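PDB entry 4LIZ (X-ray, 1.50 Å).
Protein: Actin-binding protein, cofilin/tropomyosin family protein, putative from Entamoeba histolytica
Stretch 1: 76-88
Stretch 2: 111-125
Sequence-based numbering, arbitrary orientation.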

# COMPACT_ATOMS: atom_id res chain seq x y z
N ARG A 76 -5.93 -9.07 -16.36
CA ARG A 76 -5.12 -9.71 -15.38
C ARG A 76 -5.20 -8.86 -14.10
O ARG A 76 -5.30 -7.61 -14.16
CB ARG A 76 -3.65 -9.70 -15.82
CG ARG A 76 -3.30 -10.41 -17.12
CD ARG A 76 -2.12 -11.35 -16.83
NE ARG A 76 -1.54 -11.93 -18.04
CZ ARG A 76 -2.16 -12.78 -18.85
NH1 ARG A 76 -3.42 -13.16 -18.63
NH2 ARG A 76 -1.52 -13.24 -19.92
N VAL A 77 -5.06 -9.56 -13.00
CA VAL A 77 -4.98 -8.95 -11.66
C VAL A 77 -3.60 -8.40 -11.48
O VAL A 77 -2.59 -9.01 -11.84
CB VAL A 77 -5.34 -9.97 -10.54
CG1 VAL A 77 -5.32 -9.27 -9.18
CG2 VAL A 77 -6.72 -10.53 -10.92
N LYS A 78 -3.53 -7.14 -10.95
CA LYS A 78 -2.28 -6.50 -10.66
C LYS A 78 -2.39 -5.95 -9.23
O LYS A 78 -3.46 -5.66 -8.74
CB LYS A 78 -2.10 -5.27 -11.56
CG LYS A 78 -2.04 -5.68 -13.05
CD LYS A 78 -0.76 -6.32 -13.42
CE LYS A 78 -0.71 -6.52 -14.95
NZ LYS A 78 0.60 -7.09 -15.36
N PHE A 79 -1.24 -5.88 -8.55
CA PHE A 79 -1.18 -5.42 -7.19
C PHE A 79 -0.35 -4.17 -7.09
O PHE A 79 0.73 -4.06 -7.70
CB PHE A 79 -0.61 -6.50 -6.30
CG PHE A 79 -1.42 -7.77 -6.32
CD1 PHE A 79 -2.69 -7.84 -5.77
CD2 PHE A 79 -0.91 -8.90 -6.95
CE1 PHE A 79 -3.42 -8.99 -5.86
CE2 PHE A 79 -1.67 -10.05 -7.05
CZ PHE A 79 -2.91 -10.09 -6.50
N VAL A 80 -0.84 -3.21 -6.34
CA VAL A 80 -0.22 -1.87 -6.15
C VAL A 80 0.21 -1.78 -4.71
O VAL A 80 -0.60 -1.93 -3.79
CB VAL A 80 -1.18 -0.76 -6.53
CG1 VAL A 80 -0.53 0.60 -6.30
CG2 VAL A 80 -1.66 -0.88 -8.01
N PHE A 81 1.47 -1.38 -4.44
CA PHE A 81 2.05 -1.10 -3.14
C PHE A 81 2.32 0.36 -3.02
O PHE A 81 3.03 0.92 -3.86
CB PHE A 81 3.29 -1.95 -2.83
CG PHE A 81 4.02 -1.53 -1.62
CD1 PHE A 81 3.48 -1.61 -0.35
CD2 PHE A 81 5.33 -1.04 -1.69
CE1 PHE A 81 4.16 -1.25 0.82
CE2 PHE A 81 5.99 -0.66 -0.58
CZ PHE A 81 5.44 -0.77 0.69
N ILE A 82 1.82 1.03 -2.01
CA ILE A 82 2.05 2.45 -1.77
C ILE A 82 2.65 2.62 -0.42
O ILE A 82 2.19 2.10 0.64
CB ILE A 82 0.72 3.24 -1.78
CG1 ILE A 82 0.16 3.21 -3.19
CG2 ILE A 82 0.89 4.60 -1.19
CD1 ILE A 82 -1.32 3.52 -3.28
N SER A 83 3.74 3.41 -0.28
CA SER A 83 4.20 4.02 0.95
C SER A 83 3.75 5.48 1.05
O SER A 83 3.77 6.17 0.03
CB SER A 83 5.72 3.83 1.14
OG SER A 83 6.41 4.52 0.12
N TRP A 84 3.33 5.92 2.21
CA TRP A 84 2.75 7.22 2.38
C TRP A 84 3.40 7.88 3.57
O TRP A 84 3.41 7.39 4.71
CB TRP A 84 1.22 7.10 2.69
CG TRP A 84 0.54 8.36 3.20
CD1 TRP A 84 0.33 8.67 4.43
CD2 TRP A 84 0.04 9.41 2.37
NE1 TRP A 84 -0.36 9.87 4.53
CE2 TRP A 84 -0.56 10.33 3.24
CE3 TRP A 84 -0.03 9.62 1.00
CZ2 TRP A 84 -1.17 11.50 2.72
CZ3 TRP A 84 -0.64 10.77 0.48
CH2 TRP A 84 -1.20 11.69 1.37
N ALA A 85 3.90 9.15 3.39
CA ALA A 85 4.45 9.98 4.41
C ALA A 85 3.79 11.33 4.26
O ALA A 85 4.21 12.13 3.41
CB ALA A 85 5.99 10.15 4.27
N GLY A 86 2.75 11.58 5.03
CA GLY A 86 1.96 12.80 4.91
C GLY A 86 2.83 14.03 5.23
O GLY A 86 3.74 13.93 6.08
N GLU A 87 2.39 15.12 4.60
CA GLU A 87 3.20 16.36 4.74
C GLU A 87 3.02 16.97 6.10
O GLU A 87 3.86 17.85 6.48
CB GLU A 87 2.88 17.34 3.63
CG GLU A 87 3.53 16.75 2.37
CD GLU A 87 3.17 17.48 1.07
OE1 GLU A 87 2.37 18.45 1.08
OE2 GLU A 87 3.68 17.04 -0.01
N GLY A 88 2.07 16.55 6.90
CA GLY A 88 1.77 16.97 8.28
C GLY A 88 2.42 16.19 9.37
O GLY A 88 2.19 16.40 10.50
N ASN A 111 4.61 -9.34 -3.48
CA ASN A 111 3.95 -9.56 -4.76
C ASN A 111 3.29 -8.22 -5.16
O ASN A 111 2.14 -7.93 -4.80
CB ASN A 111 2.84 -10.60 -4.62
CG ASN A 111 2.22 -10.98 -5.94
OD1 ASN A 111 2.43 -10.37 -6.99
ND2 ASN A 111 1.46 -12.05 -5.88
N PHE A 112 3.98 -7.39 -5.88
CA PHE A 112 3.39 -6.15 -6.39
C PHE A 112 3.92 -5.79 -7.77
O PHE A 112 5.13 -6.09 -8.08
CB PHE A 112 3.55 -4.96 -5.42
CG PHE A 112 4.96 -4.66 -5.06
CD1 PHE A 112 5.51 -5.21 -3.97
CD2 PHE A 112 5.75 -3.89 -5.92
CE1 PHE A 112 6.88 -5.00 -3.64
CE2 PHE A 112 7.10 -3.68 -5.63
CZ PHE A 112 7.63 -4.20 -4.49
N HIS A 113 3.12 -5.23 -8.59
CA HIS A 113 3.47 -4.81 -9.91
C HIS A 113 3.97 -3.43 -10.02
O HIS A 113 4.75 -3.14 -10.94
CB HIS A 113 2.27 -5.00 -10.81
CG HIS A 113 1.89 -6.42 -10.93
ND1 HIS A 113 1.00 -7.02 -10.07
CD2 HIS A 113 2.35 -7.40 -11.75
CE1 HIS A 113 0.94 -8.30 -10.34
NE2 HIS A 113 1.72 -8.55 -11.39
N ILE A 114 3.61 -2.53 -9.09
CA ILE A 114 4.09 -1.22 -9.03
C ILE A 114 4.24 -0.82 -7.59
O ILE A 114 3.49 -1.27 -6.68
CB ILE A 114 3.33 -0.20 -9.75
CG1 ILE A 114 1.93 -0.11 -9.27
CG2 ILE A 114 3.30 -0.43 -11.30
CD1 ILE A 114 1.26 1.17 -9.73
N GLU A 115 5.23 0.01 -7.27
CA GLU A 115 5.48 0.62 -6.01
C GLU A 115 5.51 2.12 -6.16
O GLU A 115 6.15 2.65 -7.12
CB GLU A 115 6.85 0.18 -5.44
CG GLU A 115 7.29 0.98 -4.25
CD GLU A 115 8.59 0.52 -3.58
OE1 GLU A 115 9.20 -0.46 -4.13
OE2 GLU A 115 8.93 1.13 -2.57
N LEU A 116 4.80 2.84 -5.32
CA LEU A 116 4.70 4.29 -5.35
C LEU A 116 4.98 4.82 -3.99
O LEU A 116 4.49 4.28 -2.94
CB LEU A 116 3.31 4.78 -5.73
CG LEU A 116 2.75 4.10 -6.98
CD1 LEU A 116 1.22 3.95 -7.07
CD2 LEU A 116 3.46 4.73 -8.13
N HIS A 117 5.73 5.90 -3.84
CA HIS A 117 5.85 6.62 -2.67
C HIS A 117 5.08 7.96 -2.81
O HIS A 117 5.33 8.73 -3.80
CB HIS A 117 7.33 6.97 -2.28
CG HIS A 117 7.46 7.70 -1.01
ND1 HIS A 117 7.10 7.20 0.22
CD2 HIS A 117 7.82 8.98 -0.76
CE1 HIS A 117 7.27 8.08 1.16
NE2 HIS A 117 7.72 9.18 0.57
N ALA A 118 4.25 8.31 -1.87
CA ALA A 118 3.41 9.49 -1.99
C ALA A 118 3.46 10.26 -0.70
O ALA A 118 3.57 9.76 0.42
CB ALA A 118 1.94 9.05 -2.25
N THR A 119 3.38 11.59 -0.86
CA THR A 119 3.32 12.50 0.25
C THR A 119 2.06 13.40 0.19
O THR A 119 1.74 14.02 1.13
CB THR A 119 4.59 13.40 0.36
OG1 THR A 119 4.64 14.28 -0.76
CG2 THR A 119 5.87 12.52 0.42
N SER A 120 1.39 13.35 -0.93
CA SER A 120 0.18 14.09 -1.17
C SER A 120 -0.78 13.22 -1.99
O SER A 120 -0.36 12.40 -2.72
CB SER A 120 0.55 15.37 -1.93
OG SER A 120 -0.39 15.76 -2.80
N LEU A 121 -2.07 13.47 -1.83
CA LEU A 121 -3.05 12.78 -2.63
C LEU A 121 -2.89 13.02 -4.12
O LEU A 121 -3.27 12.20 -4.86
CB LEU A 121 -4.49 13.03 -2.14
CG LEU A 121 -4.80 12.57 -0.72
CD1 LEU A 121 -6.20 12.94 -0.32
CD2 LEU A 121 -4.57 11.08 -0.49
N ASP A 122 -2.32 14.14 -4.52
CA ASP A 122 -2.05 14.38 -5.90
C ASP A 122 -1.04 13.44 -6.49
O ASP A 122 -0.91 13.42 -7.64
CB ASP A 122 -1.56 15.83 -6.12
CG ASP A 122 -2.61 16.90 -5.74
OD1 ASP A 122 -3.81 16.69 -5.87
OD2 ASP A 122 -2.22 18.01 -5.33
N ASP A 123 -0.29 12.72 -5.66
CA ASP A 123 0.67 11.77 -6.13
C ASP A 123 -0.01 10.48 -6.57
O ASP A 123 0.62 9.65 -7.10
CB ASP A 123 1.70 11.40 -5.03
CG ASP A 123 2.64 12.53 -4.68
OD1 ASP A 123 2.89 13.35 -5.56
OD2 ASP A 123 3.09 12.59 -3.56
N LEU A 124 -1.29 10.33 -6.24
CA LEU A 124 -1.99 9.07 -6.42
C LEU A 124 -3.23 9.26 -7.29
O LEU A 124 -4.26 9.65 -6.82
CB LEU A 124 -2.39 8.48 -5.05
CG LEU A 124 -1.24 8.18 -4.08
CD1 LEU A 124 -1.82 7.86 -2.71
CD2 LEU A 124 -0.41 7.03 -4.60
N VAL A 125 -3.08 8.92 -8.54
CA VAL A 125 -4.08 9.26 -9.59
C VAL A 125 -4.30 8.04 -10.36
O VAL A 125 -3.43 7.46 -11.00
CB VAL A 125 -3.61 10.45 -10.46
CG1 VAL A 125 -4.62 10.75 -11.60
CG2 VAL A 125 -3.33 11.63 -9.65
O HOH W 1 8.20 3.65 -1.92
O HOH W 2 -0.08 15.14 2.85

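The two stretches lie side by side as parallel strands, 76-85 against 114-118, with their axes 15° apart. A ladder of backbone hydrogen bonds joins them. In stretch 1 the odd-numbered residues do the bonding. F81 N donates to I114 O at 3.0 Å, and L116 N donates to F81 O at 3.0 Å. S83 N reaches L116 O at 2.9 Å, and A118 N reaches S83 O at 2.9 Å. A85 N closes the series on A118 O at 3.0 Å. F81 and S83 each bond to the two residues flanking their partner, as parallel pairing requires.

The ladder changes at its start. H113 N still donates to F79 O at 2.8 Å, but F79 N finds a side chain instead of a carbonyl. F79 N donates to H113 ND1 at 2.9 Å, nearly straight at 166°. Accepting this bond means that ND1 carries no proton. H113 thus grips F79 with both backbone and ring.

Two side-chain polar contacts follow. S83 OG and H117 ND1 are hydrogen-bonded at 2.8 Å, with the serine oxygen near the plane of the imidazole. Water 1 extends this site, lying 2.9 Å from S83 OG and donating to E115 OE2 at 2.7 Å. Farther along, T119 OG1 lies 3.0 Å from E87 OE2. Water 2 bridges the same end: it accepts from E87 N at 3.0 Å and donates to T119 O at 2.7 Å.

Weaker CA-H...O contacts fill in between the amide bonds. E115 CA lies 3.3 Å from F81 O, and W84 CA lies 3.3 Å from A118 O.

Side chains alternate between the two faces of the sheet. V80, I82 and W84 share one face with I114, L116 and A118. Here the packing is apolar. V80 CG2 meets I114 CG1 at 3.9 Å, and V80 CG1 meets L116 CD1 at 3.9 Å. The small A118 lies beside the indole, its CB 3.8 Å from W84 CE3. The far end of that ring reaches past the strand, where W84 CH2 is 3.9 Å from L121 CD2. L124 comes back toward the sheet, its CD2 3.9 Å from I82 CD1.

The other face carries F81 and S83 with E115 and H117. F81 CD2 packs on the aliphatic E115 CG at 3.8 Å. The F81 and F112 rings meet obliquely, centroids 5.7 Å apart. Near the ladder's start, K78 CD sits over the H113 ring, 3.6 Å from its centroid, a CH-pi contact.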